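Local atomic coordinates of SAM-dependent methyltransferase (Streptococcus pneumoniae, PDB entry 3KR9), a protein that probably methylates N1 of adenine 22 in tRNA, using S-adenosylmethionine as the methyl donor, through a class I Rossmann-like methyltransferase fold. Residues 15-20 / 85-90; 135-140 / 153-158. All coordinates share one frame; numbering follows the deposited sequence.

Contact 1 (15-20 / 85-90); sequences QGAILL and VSVITI
Leu19 and Leu20 pair in parallel with Val87 and Ile88. Leu20 N gives a hydrogen bond of 2.9 Å to Val87 O, and Thr89 N gives one to Leu20 O. At the entry of the strands Ile18 O is gripped twice, by Ser86 N at 2.9 Å and by the longer bond from Val87 N. Ser86, just before its strand, also accepts a bond: its OG, between its backbone N and carbonyl carbon (chi1 56°), accepts from Ile18 N at 3.2 Å.

Leu19 CB leaves the sheet on the face shared with Val87. CG is anti to the backbone N (chi1 176°). From CG, CD1 leans forward along the strand, toward Thr89. CD1 lies 4.0 Å from Val87 CG1 and 3.6 Å from Thr89 CG2, and the Leu19 and Thr89 side chains cross at about a right angle. Thr89 OG1 is as near to CD1, but its hydrogen bond goes to Asp21. The Leu19 side chain also packs on Ile39 and Ala42 of strand 39-46. Ala17 CB points at the partner strand and presses tightly against Val87 CG2, at 3.4 Å. On the other face Leu20 and Ile88 lie side by side, and Val85 CG1 reaches Leu20 CB.

In this Rossmann-like sheet, Ile18 O, taking two N-H groups, holds the turn at Ser86 into the strand, and apolar contacts on both faces bury the pair.

Contact 2 (135-140 / 153-158); sequences FQIVAE and LVVEAG
Phe135 CB meets Val155 CG1 at 3.3 Å, a tight touch between two antiparallel strands. Phe135 CG is anti to the carbonyl carbon (chi1 -66°), and the side chain crosses that of Val155 at about a right angle. Glu156 O lies at the ring edge, near its plane. The same oxygen accepts an almost straight bond from Gln136 N at 2.8 Å, and Glu156 N answers to Gln136 O.

Gln136 CG sits between its backbone N and carbonyl carbon (chi1 52°). From there the extended chain runs past Glu156 O, and NE2 makes a weak hydrogen bond to Ala157 O at 3.4 Å. A beta bulge shifts the register by one residue between Ile137 and Ala139. There Val138 leaves extended geometry (psi -4°). Its CG2 packs across Val154 CG1 at 3.8 Å, and its CG1 touches the Glu156 carboxylate. Beyond the bulge Val154 N bonds to Ala139 O, and Ala139 CB rests on Val154 CG2.

Glu156 reaches Arg114 in a salt bridge. Glu140 OE2 pairs with Arg127, and OE1 accepts from Leu173 N. Strand 114-119 flanks 148-157 in the sheet. Helix 123-132 covers the face of Ile137, Leu153 and Val155, its Leu130 also touching Phe135.

Overall arrangement
Both contacts belong to one mixed seven-stranded sheet. Contact 1 pairs strands 17-22 and 87-93 in its parallel part. Contact 2 pairs strands 135-145 and 148-157 in the antiparallel hairpin at one edge. Strand 114-119 lies between them. The contact centres are 14 Å apart, and their nearest atoms about 7 Å apart. Along the chain they come in series. The strand order 3-2-1-4-5-7-6, with a reversed strand near the edge, is the class I methyltransferase pattern. Contact 1 lies in the parallel core, whose C-terminal strand ends in this family form the probable S-adenosylmethionine site. Contact 2 closes the sheet with the hairpin edge.

Contact 1 (15-20 / 85-90)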
loop_
_atom_site.group_PDB
_atom_site.type_symbol
_atom_site.label_atom_id
_atom_site.label_comp_id
_atom_site.label_asym_id
_atom_site.label_seq_id
_atom_site.Cartn_x
_atom_site.Cartn_y
_atom_site.Cartn_z
ATOM N N GLN A 15 3.384 2.974 -17.591
ATOM C CA GLN A 15 2.927 3.748 -18.741
ATOM C C GLN A 15 2.121 2.836 -19.602
ATOM O O GLN A 15 2.538 1.706 -19.849
ATOM C CB GLN A 15 4.157 4.284 -19.548
ATOM C CG GLN A 15 3.759 4.959 -20.862
ATOM C CD GLN A 15 3.088 6.292 -20.621
ATOM O OE1 GLN A 15 3.503 7.035 -19.740
ATOM N NE2 GLN A 15 2.027 6.590 -21.378
ATOM N N GLY A 16 0.968 3.286 -20.076
ATOM C CA GLY A 16 0.103 2.413 -20.889
ATOM C C GLY A 16 -0.787 1.439 -20.100
ATOM O O GLY A 16 -1.552 0.721 -20.691
ATOM N N ALA A 17 -0.691 1.416 -18.772
ATOM C CA ALA A 17 -1.518 0.453 -17.973
ATOM C C ALA A 17 -3.006 0.606 -18.140
ATOM O O ALA A 17 -3.564 1.705 -18.439
ATOM C CB ALA A 17 -1.150 0.546 -16.437
ATOM N N ILE A 18 -3.698 -0.502 -17.948
ATOM C CA ILE A 18 -5.106 -0.452 -17.601
ATOM C C ILE A 18 -5.168 -0.633 -16.074
ATOM O O ILE A 18 -4.658 -1.630 -15.565
ATOM C CB ILE A 18 -5.890 -1.560 -18.298
ATOM C CG1 ILE A 18 -5.951 -1.294 -19.820
ATOM C CG2 ILE A 18 -7.301 -1.665 -17.705
ATOM C CD1 ILE A 18 -6.980 -2.148 -20.515
ATOM N N LEU A 19 -5.743 0.343 -15.349
ATOM C CA LEU A 19 -5.610 0.408 -13.881
ATOM C C LEU A 19 -6.890 0.023 -13.152
ATOM O O LEU A 19 -7.966 0.529 -13.496
ATOM C CB LEU A 19 -5.242 1.837 -13.472
ATOM C CG LEU A 19 -5.113 2.259 -11.990
ATOM C CD1 LEU A 19 -4.033 1.544 -11.191
ATOM C CD2 LEU A 19 -5.052 3.829 -11.722
ATOM N N LEU A 20 -6.783 -0.791 -12.109
ATOM C CA LEU A 20 -7.896 -0.872 -11.143
ATOM C C LEU A 20 -7.461 -0.139 -9.882
ATOM O O LEU A 20 -6.425 -0.485 -9.308
ATOM C CB LEU A 20 -8.269 -2.343 -10.812
ATOM C CG LEU A 20 -9.119 -2.522 -9.543
ATOM C CD1 LEU A 20 -10.554 -1.908 -9.834
ATOM C CD2 LEU A 20 -9.254 -4.002 -9.096
ATOM N N VAL A 85 -6.979 -5.746 -16.728
ATOM C CA VAL A 85 -6.265 -4.889 -15.795
ATOM C C VAL A 85 -4.811 -5.329 -15.714
ATOM O O VAL A 85 -4.547 -6.507 -15.537
ATOM C CB VAL A 85 -6.993 -4.957 -14.444
ATOM C CG1 VAL A 85 -6.125 -4.435 -13.255
ATOM C CG2 VAL A 85 -8.298 -4.189 -14.566
ATOM N N SER A 86 -3.858 -4.405 -15.825
ATOM C CA SER A 86 -2.436 -4.781 -15.716
ATOM C C SER A 86 -1.825 -4.269 -14.412
ATOM O O SER A 86 -0.772 -4.749 -13.982
ATOM C CB SER A 86 -1.618 -4.253 -16.925
ATOM O OG SER A 86 -1.762 -2.823 -17.048
ATOM N N VAL A 87 -2.464 -3.280 -13.792
ATOM C CA VAL A 87 -1.934 -2.657 -12.532
ATOM C C VAL A 87 -3.114 -2.420 -11.563
ATOM O O VAL A 87 -4.171 -2.031 -12.003
ATOM C CB VAL A 87 -1.235 -1.294 -12.820
ATOM C CG1 VAL A 87 -0.667 -0.640 -11.554
ATOM C CG2 VAL A 87 -0.110 -1.463 -13.887
ATOM N N ILE A 88 -2.914 -2.665 -10.258
ATOM C CA ILE A 88 -3.897 -2.434 -9.252
ATOM C C ILE A 88 -3.191 -1.623 -8.160
ATOM O O ILE A 88 -2.048 -1.905 -7.796
ATOM C CB ILE A 88 -4.424 -3.767 -8.653
ATOM C CG1 ILE A 88 -5.184 -4.604 -9.711
ATOM C CG2 ILE A 88 -5.387 -3.507 -7.499
ATOM C CD1 ILE A 88 -5.446 -6.061 -9.187
ATOM N N THR A 89 -3.849 -0.542 -7.748
ATOM C CA THR A 89 -3.415 0.260 -6.634
ATOM C C THR A 89 -4.443 0.014 -5.535
ATOM O O THR A 89 -5.636 -0.050 -5.841
ATOM C CB THR A 89 -3.459 1.782 -7.025
ATOM O OG1 THR A 89 -4.674 2.078 -7.710
ATOM C CG2 THR A 89 -2.312 2.126 -8.068
ATOM N N ILE A 90 -3.984 -0.086 -4.284
ATOM C CA ILE A 90 -4.839 -0.225 -3.133
ATOM C C ILE A 90 -4.099 0.598 -2.088
ATOM O O ILE A 90 -3.015 0.217 -1.624
ATOM C CB ILE A 90 -4.982 -1.730 -2.596
ATOM C CG1 ILE A 90 -5.290 -2.701 -3.742
ATOM C CG2 ILE A 90 -6.087 -1.775 -1.496
ATOM C CD1 ILE A 90 -5.588 -4.228 -3.316
#

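Contact 2 (135-140 / 153-158)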
loop_
_atom_site.group_PDB
_atom_site.type_symbol
_atom_site.label_atom_id
_atom_site.label_comp_id
_atom_site.label_asym_id
_atom_site.label_seq_id
_atom_site.Cartn_x
_atom_site.Cartn_y
_atom_site.Cartn_z
ATOM N N PHE A 135 4.077 -13.695 -4.175
ATOM C CA PHE A 135 4.413 -12.331 -4.650
ATOM C C PHE A 135 5.768 -11.883 -4.153
ATOM O O PHE A 135 6.164 -12.236 -3.026
ATOM C CB PHE A 135 3.295 -11.305 -4.193
ATOM C CG PHE A 135 2.003 -11.549 -4.834
ATOM C CD1 PHE A 135 1.823 -11.227 -6.181
ATOM C CD2 PHE A 135 0.933 -12.164 -4.114
ATOM C CE1 PHE A 135 0.611 -11.467 -6.811
ATOM C CE2 PHE A 135 -0.271 -12.419 -4.733
ATOM C CZ PHE A 135 -0.465 -12.100 -6.079
ATOM N N GLN A 136 6.465 -11.060 -4.943
ATOM C CA GLN A 136 7.744 -10.484 -4.504
ATOM C C GLN A 136 7.671 -8.954 -4.532
ATOM O O GLN A 136 7.063 -8.375 -5.402
ATOM C CB GLN A 136 8.939 -10.950 -5.398
ATOM C CG GLN A 136 8.720 -10.732 -6.903
ATOM C CD GLN A 136 9.960 -11.061 -7.780
ATOM O OE1 GLN A 136 11.070 -11.105 -7.291
ATOM N NE2 GLN A 136 9.741 -11.250 -9.080
ATOM N N ILE A 137 8.340 -8.319 -3.591
ATOM C CA ILE A 137 8.426 -6.889 -3.566
ATOM C C ILE A 137 9.527 -6.556 -4.531
ATOM O O ILE A 137 10.591 -7.226 -4.526
ATOM C CB ILE A 137 8.689 -6.408 -2.132
ATOM C CG1 ILE A 137 7.427 -6.726 -1.264
ATOM C CG2 ILE A 137 9.017 -4.907 -2.084
ATOM C CD1 ILE A 137 7.721 -6.652 0.267
ATOM N N VAL A 138 9.268 -5.588 -5.398
ATOM C CA VAL A 138 10.295 -5.139 -6.373
ATOM C C VAL A 138 10.669 -3.665 -6.182
ATOM O O VAL A 138 11.589 -3.155 -6.855
ATOM C CB VAL A 138 9.838 -5.317 -7.844
ATOM C CG1 VAL A 138 9.518 -6.801 -8.183
ATOM C CG2 VAL A 138 8.699 -4.339 -8.182
ATOM N N ALA A 139 9.997 -2.979 -5.267
ATOM C CA ALA A 139 10.357 -1.592 -4.938
ATOM C C ALA A 139 9.569 -1.157 -3.700
ATOM O O ALA A 139 8.463 -1.698 -3.422
ATOM C CB ALA A 139 10.047 -0.658 -6.141
ATOM N N GLU A 140 10.144 -0.229 -2.933
ATOM C CA GLU A 140 9.431 0.352 -1.812
ATOM C C GLU A 140 9.754 1.829 -1.700
ATOM O O GLU A 140 10.895 2.250 -1.959
ATOM C CB GLU A 140 9.794 -0.331 -0.493
ATOM C CG GLU A 140 9.595 -1.841 -0.451
ATOM C CD GLU A 140 9.953 -2.403 0.916
ATOM O OE1 GLU A 140 11.098 -2.176 1.338
ATOM O OE2 GLU A 140 9.115 -3.090 1.568
ATOM N N LEU A 153 4.398 -0.294 -1.186
ATOM C CA LEU A 153 5.038 -1.520 -1.595
ATOM C C LEU A 153 4.640 -1.814 -3.026
ATOM O O LEU A 153 3.442 -1.782 -3.354
ATOM C CB LEU A 153 4.571 -2.691 -0.737
ATOM C CG LEU A 153 5.135 -2.847 0.663
ATOM C CD1 LEU A 153 5.174 -1.531 1.454
ATOM C CD2 LEU A 153 4.277 -3.936 1.392
ATOM N N VAL A 154 5.638 -2.092 -3.874
ATOM C CA VAL A 154 5.355 -2.447 -5.275
ATOM C C VAL A 154 5.652 -3.941 -5.421
ATOM O O VAL A 154 6.674 -4.403 -4.964
ATOM C CB VAL A 154 6.252 -1.691 -6.280
ATOM C CG1 VAL A 154 5.739 -1.951 -7.735
ATOM C CG2 VAL A 154 6.322 -0.136 -5.989
ATOM N N VAL A 155 4.783 -4.689 -6.085
ATOM C CA VAL A 155 4.792 -6.121 -5.950
ATOM C C VAL A 155 4.507 -6.682 -7.296
ATOM O O VAL A 155 3.688 -6.118 -8.066
ATOM C CB VAL A 155 3.635 -6.576 -4.984
ATOM C CG1 VAL A 155 3.572 -8.106 -4.914
ATOM C CG2 VAL A 155 3.819 -5.915 -3.591
ATOM N N GLU A 156 5.195 -7.774 -7.625
ATOM C CA GLU A 156 4.880 -8.474 -8.859
ATOM C C GLU A 156 4.949 -9.961 -8.518
ATOM O O GLU A 156 5.403 -10.302 -7.439
ATOM C CB GLU A 156 5.896 -8.072 -9.955
ATOM C CG GLU A 156 5.861 -6.542 -10.163
ATOM C CD GLU A 156 6.824 -6.031 -11.241
ATOM O OE1 GLU A 156 7.814 -6.719 -11.554
ATOM O OE2 GLU A 156 6.571 -4.943 -11.788
ATOM N N ALA A 157 4.478 -10.813 -9.406
ATOM C CA ALA A 157 4.420 -12.266 -9.160
ATOM C C ALA A 157 5.814 -12.808 -9.038
ATOM O O ALA A 157 6.667 -12.466 -9.869
ATOM C CB ALA A 157 3.680 -12.973 -10.362
ATOM N N GLY A 158 6.071 -13.655 -8.039
ATOM C CA GLY A 158 7.381 -14.329 -7.974
ATOM C C GLY A 158 7.733 -14.636 -6.550
ATOM O O GLY A 158 7.046 -14.193 -5.656
#